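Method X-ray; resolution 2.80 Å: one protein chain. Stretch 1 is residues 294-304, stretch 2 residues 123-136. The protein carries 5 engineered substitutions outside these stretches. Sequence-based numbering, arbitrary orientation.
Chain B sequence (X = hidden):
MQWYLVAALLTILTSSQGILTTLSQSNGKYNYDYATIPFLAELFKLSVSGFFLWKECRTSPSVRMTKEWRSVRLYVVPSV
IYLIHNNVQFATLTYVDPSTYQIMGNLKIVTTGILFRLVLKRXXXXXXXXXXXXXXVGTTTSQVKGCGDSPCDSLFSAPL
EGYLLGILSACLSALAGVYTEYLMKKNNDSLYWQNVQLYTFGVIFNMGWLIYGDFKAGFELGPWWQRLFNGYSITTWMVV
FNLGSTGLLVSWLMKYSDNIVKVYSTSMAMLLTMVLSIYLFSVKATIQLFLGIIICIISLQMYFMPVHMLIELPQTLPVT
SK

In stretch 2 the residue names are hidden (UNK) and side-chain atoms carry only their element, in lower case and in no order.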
# COMPACT_ATOMS: atom_id res chain seq x y z
N ILE B 294 13.15 -28.96 -1.87
CA ILE B 294 13.43 -30.38 -2.09
C ILE B 294 12.13 -31.08 -2.53
O ILE B 294 12.14 -31.87 -3.47
CB ILE B 294 14.04 -31.03 -0.83
CG1 ILE B 294 15.44 -30.49 -0.54
CG2 ILE B 294 14.04 -32.55 -0.94
CD1 ILE B 294 15.93 -30.75 0.86
N ILE B 295 11.03 -30.79 -1.84
CA ILE B 295 9.72 -31.32 -2.21
C ILE B 295 9.44 -30.96 -3.68
O ILE B 295 9.03 -31.82 -4.47
CB ILE B 295 8.62 -30.79 -1.28
CG1 ILE B 295 8.72 -31.40 0.12
CG2 ILE B 295 7.24 -31.01 -1.88
CD1 ILE B 295 8.17 -30.52 1.22
N CYS B 296 9.67 -29.70 -4.02
CA CYS B 296 9.32 -29.18 -5.34
C CYS B 296 10.25 -29.77 -6.41
O CYS B 296 9.76 -30.17 -7.47
CB CYS B 296 9.36 -27.65 -5.35
SG CYS B 296 7.88 -26.91 -4.61
N ILE B 297 11.55 -29.83 -6.15
CA ILE B 297 12.49 -30.45 -7.10
C ILE B 297 12.06 -31.90 -7.36
O ILE B 297 12.10 -32.36 -8.50
CB ILE B 297 13.95 -30.36 -6.58
CG1 ILE B 297 14.49 -28.93 -6.69
CG2 ILE B 297 14.85 -31.35 -7.31
CD1 ILE B 297 15.83 -28.72 -6.02
N ILE B 298 11.67 -32.61 -6.31
CA ILE B 298 11.22 -34.00 -6.44
C ILE B 298 9.86 -34.03 -7.15
O ILE B 298 9.62 -34.91 -7.98
CB ILE B 298 11.19 -34.71 -5.06
CG1 ILE B 298 12.60 -35.15 -4.65
CG2 ILE B 298 10.21 -35.87 -5.05
CD1 ILE B 298 12.73 -35.54 -3.19
N SER B 299 8.98 -33.08 -6.85
CA SER B 299 7.70 -32.97 -7.55
C SER B 299 7.93 -32.72 -9.05
O SER B 299 7.14 -33.16 -9.88
CB SER B 299 6.83 -31.90 -6.95
OG SER B 299 5.58 -31.83 -7.62
N LEU B 300 9.00 -32.00 -9.38
CA LEU B 300 9.34 -31.74 -10.79
C LEU B 300 9.72 -33.06 -11.46
O LEU B 300 9.15 -33.43 -12.49
CB LEU B 300 10.50 -30.74 -10.86
CG LEU B 300 10.76 -30.12 -12.23
CD1 LEU B 300 9.99 -28.82 -12.40
CD2 LEU B 300 12.24 -29.88 -12.45
N GLN B 301 10.67 -33.77 -10.86
CA GLN B 301 11.16 -35.04 -11.40
C GLN B 301 9.99 -36.00 -11.61
O GLN B 301 9.81 -36.52 -12.71
CB GLN B 301 12.23 -35.63 -10.47
CG GLN B 301 13.53 -34.84 -10.47
CD GLN B 301 14.58 -35.44 -9.56
OE1 GLN B 301 14.28 -35.93 -8.48
NE2 GLN B 301 15.82 -35.38 -9.99
N MET B 302 9.17 -36.20 -10.58
CA MET B 302 8.03 -37.12 -10.66
C MET B 302 7.19 -36.84 -11.91
O MET B 302 6.88 -37.75 -12.67
CB MET B 302 7.13 -37.00 -9.42
CG MET B 302 7.73 -37.63 -8.19
SD MET B 302 6.94 -37.15 -6.65
CE MET B 302 5.28 -37.81 -6.88
N TYR B 303 6.84 -35.57 -12.13
CA TYR B 303 5.88 -35.22 -13.17
C TYR B 303 6.54 -35.29 -14.56
O TYR B 303 5.89 -35.71 -15.52
CB TYR B 303 5.29 -33.83 -12.95
CG TYR B 303 4.24 -33.46 -13.96
CD1 TYR B 303 4.57 -32.90 -15.17
CD2 TYR B 303 2.90 -33.73 -13.71
CE1 TYR B 303 3.61 -32.58 -16.12
CE2 TYR B 303 1.92 -33.41 -14.64
CZ TYR B 303 2.28 -32.84 -15.85
OH TYR B 303 1.32 -32.52 -16.77
N PHE B 304 7.79 -34.86 -14.67
CA PHE B 304 8.42 -34.64 -15.98
C PHE B 304 9.39 -35.77 -16.34
O PHE B 304 9.67 -35.99 -17.52
CB PHE B 304 9.15 -33.29 -16.00
CG PHE B 304 8.24 -32.09 -15.92
CD1 PHE B 304 7.54 -31.66 -17.04
CD2 PHE B 304 8.09 -31.39 -14.73
CE1 PHE B 304 6.70 -30.55 -16.96
CE2 PHE B 304 7.25 -30.29 -14.66
CZ PHE B 304 6.56 -29.87 -15.78
N UNK B 123 -5.25 -36.58 -19.56
CA UNK B 123 -4.97 -37.77 -18.75
C UNK B 123 -3.73 -37.53 -17.87
O UNK B 123 -2.70 -37.03 -18.34
n UNK B 123 -9.75 -39.30 -20.14
c UNK B 123 -7.29 -39.14 -19.86
c UNK B 123 -4.73 -39.00 -19.63
c UNK B 123 -5.93 -39.53 -20.41
c UNK B 123 -8.43 -39.82 -20.59
N UNK B 124 -3.85 -37.92 -16.60
CA UNK B 124 -2.78 -37.83 -15.62
C UNK B 124 -2.60 -39.20 -14.95
O UNK B 124 -3.57 -39.80 -14.50
c UNK B 124 -1.58 -34.88 -15.05
c UNK B 124 -3.85 -34.41 -14.09
c UNK B 124 -3.15 -36.77 -14.57
c UNK B 124 -3.04 -35.32 -15.01
N UNK B 125 -1.36 -39.66 -14.89
CA UNK B 125 -1.03 -40.86 -14.12
C UNK B 125 -1.24 -40.58 -12.62
O UNK B 125 -1.54 -39.45 -12.24
o UNK B 125 1.29 -40.25 -14.33
c UNK B 125 0.37 -41.33 -14.41
N UNK B 126 -1.11 -41.62 -11.79
CA UNK B 126 -1.19 -41.45 -10.34
C UNK B 126 0.09 -40.77 -9.84
O UNK B 126 0.03 -39.90 -8.97
c UNK B 126 -1.44 -42.77 -9.61
c UNK B 126 -2.88 -43.24 -9.68
o UNK B 126 -3.81 -42.43 -9.74
n UNK B 126 -3.09 -44.55 -9.67
N UNK B 127 1.23 -41.17 -10.40
CA UNK B 127 2.52 -40.54 -10.09
C UNK B 127 2.45 -39.04 -10.39
O UNK B 127 3.01 -38.23 -9.64
c UNK B 127 5.34 -40.63 -9.01
c UNK B 127 3.68 -41.22 -10.86
c UNK B 127 5.04 -40.63 -10.49
c UNK B 127 3.47 -41.18 -12.37
N UNK B 128 1.77 -38.68 -11.48
CA UNK B 128 1.64 -37.28 -11.88
C UNK B 128 0.71 -36.56 -10.90
O UNK B 128 1.02 -35.46 -10.46
o UNK B 128 0.55 -37.91 -15.97
c UNK B 128 1.71 -37.55 -15.76
c UNK B 128 2.23 -37.33 -14.36
c UNK B 128 1.13 -37.18 -13.32
n UNK B 128 2.57 -37.33 -16.74
N UNK B 129 -0.42 -37.18 -10.56
CA UNK B 129 -1.36 -36.60 -9.59
C UNK B 129 -0.65 -36.35 -8.26
O UNK B 129 -0.87 -35.32 -7.61
c UNK B 129 -4.54 -35.85 -9.99
c UNK B 129 -4.49 -34.83 -9.04
c UNK B 129 -4.31 -37.64 -11.32
c UNK B 129 -6.48 -34.78 -11.06
n UNK B 129 -5.37 -36.92 -11.78
c UNK B 129 -5.42 -33.81 -9.11
c UNK B 129 -5.54 -35.81 -10.99
c UNK B 129 -2.59 -37.50 -9.41
c UNK B 129 -3.77 -37.04 -10.22
c UNK B 129 -6.40 -33.79 -10.11
N UNK B 130 0.21 -37.28 -7.86
CA UNK B 130 0.95 -37.16 -6.61
C UNK B 130 1.98 -36.02 -6.72
O UNK B 130 2.29 -35.38 -5.72
c UNK B 130 2.73 -41.33 -5.53
c UNK B 130 1.63 -38.48 -6.26
s UNK B 130 1.04 -41.21 -6.10
c UNK B 130 0.67 -39.50 -5.67
N UNK B 131 2.47 -35.76 -7.93
CA UNK B 131 3.40 -34.66 -8.17
C UNK B 131 2.68 -33.31 -8.06
O UNK B 131 3.19 -32.38 -7.44
c UNK B 131 4.06 -34.82 -9.52
N UNK B 132 1.48 -33.22 -8.65
CA UNK B 132 0.70 -31.98 -8.60
C UNK B 132 0.48 -31.61 -7.12
O UNK B 132 0.72 -30.48 -6.71
c UNK B 132 -0.47 -32.60 -10.80
c UNK B 132 0.50 -31.80 -11.63
c UNK B 132 -1.41 -30.79 -9.32
c UNK B 132 -0.64 -32.10 -9.36
N UNK B 133 0.03 -32.59 -6.34
CA UNK B 133 -0.21 -32.38 -4.91
C UNK B 133 1.10 -31.98 -4.24
O UNK B 133 1.16 -30.97 -3.54
c UNK B 133 -2.22 -33.93 -4.79
c UNK B 133 -0.83 -33.62 -4.24
c UNK B 133 -0.88 -33.49 -2.73
N UNK B 134 2.16 -32.74 -4.48
CA UNK B 134 3.46 -32.45 -3.86
C UNK B 134 3.87 -31.01 -4.14
O UNK B 134 4.43 -30.35 -3.27
c UNK B 134 5.83 -35.53 -4.11
c UNK B 134 4.80 -34.63 -3.46
c UNK B 134 5.25 -34.21 -2.07
c UNK B 134 4.53 -33.42 -4.36
N UNK B 135 3.61 -30.52 -5.36
CA UNK B 135 3.99 -29.16 -5.73
C UNK B 135 3.25 -28.16 -4.82
O UNK B 135 3.87 -27.26 -4.26
c UNK B 135 5.64 -27.51 -7.84
c UNK B 135 4.12 -27.57 -7.76
c UNK B 135 3.52 -27.30 -9.13
c UNK B 135 3.65 -28.91 -7.20
N UNK B 136 1.94 -28.34 -4.69
CA UNK B 136 1.11 -27.47 -3.85
C UNK B 136 1.59 -27.55 -2.40
O UNK B 136 1.68 -26.52 -1.72
c UNK B 136 -0.34 -27.87 -3.98

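Position 123 carries four carbons in a row ending in a nitrogen, and it touches nothing on stretch 1. It is Lys 123. Position 124 has four carbons, forked at the second. One tip lies near the edge of the Tyr 303 ring. This is Leu 124, with CD2 3.8 Å from Tyr 303 CE2.

Position 125 has one carbon and one oxygen, out of reach of stretch 1: Ser 125. Position 126 has two carbons, the second bearing one oxygen and one nitrogen, and makes no contact. It is Asn 126.

Position 127 has four carbons, forked at the first, with one arm two carbons long. The end of that arm meets Met 302. This is Ile 127, with CD1 3.5 Å from Met 302 CE. Position 128 has three carbons, the third carrying an oxygen and a nitrogen, and packs on Tyr 303. It is Gln 128. Gln 128 CG is 3.7 Å from Tyr 303 CD2, and its NE2 lies over one face of that ring. Gln 128 N donates to Ser 125 OG (3.3 Å), the capping bond, while Ser 125 N donates back to Gln 128 OE1 (2.8 Å).

Position 129 has one carbon leading to fused five- and six-membered rings with one nitrogen. It points away from stretch 1. It is Trp 129. Position 130 is an unbranched chain of two carbons, a sulfur and a carbon, and touches Met 302: Met 130. Met 130 CB is 3.8 Å from Met 302 CE.

Position 131 has a single carbon, pointing toward stretch 1 and touching Met 302 and Tyr 303: Ala 131. Ala 131 CB lies 3.8 Å from both Met 302 CB and Tyr 303 CB. Position 132 has four carbons, forked at the first, with one two-carbon arm that reaches Tyr 303. It is Ile 132. CA-to-CB points away, but Ile 132 CD1 comes within 3.7 Å of Tyr 303 CE2.

Position 133 has three carbons, forked at the first, and no contact: Val 133. Position 134 has four carbons, forked at the second, and touches Met 302 and Ile 295: Leu 134. Leu 134 CD1 is 3.2 Å from Met 302 SD, and Leu 134 CD2 is 3.8 Å from Ile 295 CG2. Position 135 has the same fork and touches Cys 296: Leu 135, with CD1 4.0 Å from Cys 296 SG. Position 136 has one carbon, pointing away: Ala 136.

The helices run nearly antiparallel, with axes 8.2 Å apart at closest approach. The backbones come close at Ser 299 and Ala 131, whose CA atoms are 4.7 Å apart. There Ser 299 OG donates a very short hydrogen bond to Ala 131 O (2.5 Å). Met 302 is a knob among Ile 127, Met 130, Ala 131 and Leu 134.

Stretch 2 (123-136) KLSNIQWMAIVLLA
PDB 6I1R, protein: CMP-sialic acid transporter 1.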